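Local coordinates for catalase (Bacillus pumilus, PDB 4QOL), which breaks down hydrogen peroxide to water and oxygen at a haem centre and also shows peroxidase-like reactivity towards phenolic substrates, at the interface of chains A and B. Sequence-based numbering; all coordinates share one arbitrary frame. Chains: chain A/B, Catalase.

The interface of chains A and B. Residues chain A 141-142, 144-145; chain B 20, 38-39, 42.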
ATOM      1  N   LEU A 141      -8.969  18.666  17.037  1.00 13.02           N
ATOM      2  CA  LEU A 141      -9.383  17.437  17.639  1.00 14.13           C
ATOM      3  C   LEU A 141     -10.813  17.128  17.208  1.00 14.45           C
ATOM      4  O   LEU A 141     -11.209  15.963  17.191  1.00 14.75           O
ATOM      5  CB  LEU A 141      -9.272  17.462  19.170  1.00 13.61           C
ATOM      6  CG  LEU A 141      -9.515  16.183  19.930  1.00 13.34           C
ATOM      7  CD1 LEU A 141      -8.582  15.068  19.542  1.00 13.97           C
ATOM      8  CD2 LEU A 141      -9.322  16.468  21.422  1.00 13.30           C
ATOM      9  N   LYS A 142     -11.616  18.172  16.871  1.00 14.20           N
ATOM     10  CA  LYS A 142     -13.000  17.931  16.472  1.00 13.91           C
ATOM     11  C   LYS A 142     -13.190  17.641  14.999  1.00 13.63           C
ATOM     12  O   LYS A 142     -14.301  17.327  14.585  1.00 12.80           O
ATOM     13  CB  LYS A 142     -13.864  19.152  16.777  1.00 13.37           C
ATOM     14  CG  LYS A 142     -13.910  19.557  18.244  1.00 14.30           C
ATOM     15  CD  LYS A 142     -14.122  18.375  19.156  1.00 13.95           C
ATOM     16  CE  LYS A 142     -15.352  17.596  18.918  1.00 13.97           C
ATOM     17  NZ  LYS A 142     -15.582  16.529  19.906  1.00 14.12           N
ATOM     18  N   PRO A 144     -12.428  15.196  12.790  1.00 12.91           N
ATOM     19  CA  PRO A 144     -13.016  13.947  12.288  1.00 12.20           C
ATOM     20  C   PRO A 144     -14.514  13.817  12.685  1.00 12.17           C
ATOM     21  O   PRO A 144     -15.316  13.290  11.951  1.00 14.30           O
ATOM     22  CB  PRO A 144     -12.194  12.869  13.006  1.00 11.20           C
ATOM     23  CG  PRO A 144     -10.800  13.567  13.186  1.00 12.02           C
ATOM     24  CD  PRO A 144     -11.183  14.937  13.541  1.00 12.52           C
ATOM     25  N   ASP A 145     -14.851  14.357  13.858  1.00 12.35           N
ATOM     26  CA  ASP A 145     -16.220  14.358  14.318  1.00 11.30           C
ATOM     27  C   ASP A 145     -17.099  15.250  13.393  1.00 11.75           C
ATOM     28  O   ASP A 145     -18.217  14.809  12.961  1.00 12.42           O
ATOM     29  CB  ASP A 145     -16.331  14.912  15.750  1.00 12.23           C
ATOM     30  CG  ASP A 145     -15.616  14.028  16.770  1.00 12.36           C
ATOM     31  OD1 ASP A 145     -15.957  12.828  16.821  1.00 13.27           O
ATOM     32  OD2 ASP A 145     -14.645  14.587  17.388  1.00 12.87           O
TER
ATOM     33  N   ASN B  20     -12.243  14.869  24.760  1.00 16.37           N
ATOM     34  CA  ASN B  20     -12.372  14.735  23.345  1.00 15.46           C
ATOM     35  C   ASN B  20     -12.663  16.059  22.622  1.00 15.47           C
ATOM     36  O   ASN B  20     -13.036  16.017  21.454  1.00 15.63           O
ATOM     37  CB  ASN B  20     -13.430  13.708  23.030  1.00 15.11           C
ATOM     38  CG  ASN B  20     -13.410  13.272  21.582  1.00 15.50           C
ATOM     39  OD1 ASN B  20     -12.352  12.958  21.024  1.00 15.94           O
ATOM     40  ND2 ASN B  20     -14.572  13.186  20.993  1.00 14.82           N
ATOM     41  N   HIS B  38      -3.917  11.031  21.715  1.00 15.82           N
ATOM     42  CA  HIS B  38      -5.319  10.973  21.253  1.00 15.87           C
ATOM     43  C   HIS B  38      -5.556  11.760  19.992  1.00 15.26           C
ATOM     44  O   HIS B  38      -6.143  11.243  19.027  1.00 13.45           O
ATOM     45  CB  HIS B  38      -6.291  11.425  22.335  1.00 17.58           C
ATOM     46  CG  HIS B  38      -7.735  11.433  21.935  1.00 16.61           C
ATOM     47  ND1 HIS B  38      -8.342  10.432  21.186  1.00 17.32           N
ATOM     48  CD2 HIS B  38      -8.688  12.364  22.149  1.00 15.80           C
ATOM     49  CE1 HIS B  38      -9.600  10.745  20.987  1.00 17.50           C
ATOM     50  NE2 HIS B  38      -9.851  11.893  21.584  1.00 15.26           N
ATOM     51  N   LEU B  39      -5.004  12.973  19.957  1.00 14.10           N
ATOM     52  CA  LEU B  39      -5.150  13.822  18.771  1.00 13.60           C
ATOM     53  C   LEU B  39      -4.508  13.151  17.547  1.00 13.51           C
ATOM     54  O   LEU B  39      -5.131  13.014  16.500  1.00 13.33           O
ATOM     55  CB  LEU B  39      -4.501  15.209  18.978  1.00 14.01           C
ATOM     56  CG  LEU B  39      -4.405  16.159  17.774  1.00 13.58           C
ATOM     57  CD1 LEU B  39      -5.760  16.665  17.428  1.00 13.07           C
ATOM     58  CD2 LEU B  39      -3.543  17.366  18.002  1.00 13.80           C
ATOM     59  N   LYS B  42      -6.274   9.899  16.420  1.00 12.18           N
ATOM     60  CA  LYS B  42      -7.560  10.176  15.856  1.00 11.59           C
ATOM     61  C   LYS B  42      -7.427  10.840  14.485  1.00 10.91           C
ATOM     62  O   LYS B  42      -8.020  10.399  13.521  1.00 11.14           O
ATOM     63  CB  LYS B  42      -8.357  11.000  16.843  1.00 12.46           C
ATOM     64  CG  LYS B  42      -9.749  11.342  16.476  1.00 11.95           C
ATOM     65  CD  LYS B  42     -10.317  12.308  17.493  1.00 12.40           C
ATOM     66  CE  LYS B  42     -11.813  12.611  17.236  1.00 12.66           C
ATOM     67  NZ  LYS B  42     -12.310  13.605  18.223  1.00 13.11           N
TER
HETATM   68  O   HOH W   1     -15.127  11.274  18.690  1.00 13.95           O
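B:Lys42 reaches from helix 37-46 of one catalase subunit to A:Leu141 and A:Asp145 of the next, a worked example of how an ammonium at an interface is paid for by oxygens from both partners. Its chain leaves with CG anti to the backbone N (chi1 -177°) and stays extended, which carries NZ past A:Leu141 to the start of helix 143-150. There NZ of B:Lys42 meets OD2 of the A:Asp145 carboxylate in a salt bridge of 2.7 Å, on its syn side and a little out of the carboxylate plane. B:Lys42 NZ also donates to the main-chain O of A:Leu141 at 2.8 Å, with a C=O...N angle of 157° and somewhat tilted from the carbonyl plane. The amide oxygen OD1 of B:Asn20 takes a third bond from the same NZ, and a further one from NE2 of B:His38 at 2.8 Å, with OD1 lying nearly in the imidazole plane; the histidine, as a second-shell residue, is thus placed to hold the amide that receives the lysine. Cutting B:Lys42 back to an alanine is likely to leave the A:Asp145 carboxylate without its mate from the other chain and the A:Leu141 carbonyl without this donor.

Packing is tight around A:Leu141, whose CD1 lies against the backbone of B:Leu39 and, 3.8 Å away, CD2 of B:His38, the two side chains crossing at about a right angle. The other branch, CD2, rests on the main chain of B:Asn20, while CD1 of B:Leu39 touches CA of A:Leu141 at 3.7 Å. The polar flank is looser. A:Lys142, bent at chi2 and chi3, brings NZ to the main-chain O of B:Asn20 at 3.0 Å, but from above the carbonyl plane, and its bond to A:Asp145 is weak. A water bridges OD1 of A:Asp145 and ND2 of B:Asn20. Repeated by two-fold symmetry, this patch likely anchors the N-terminal region of each subunit on its neighbour and contributes to holding the catalase tetramer together.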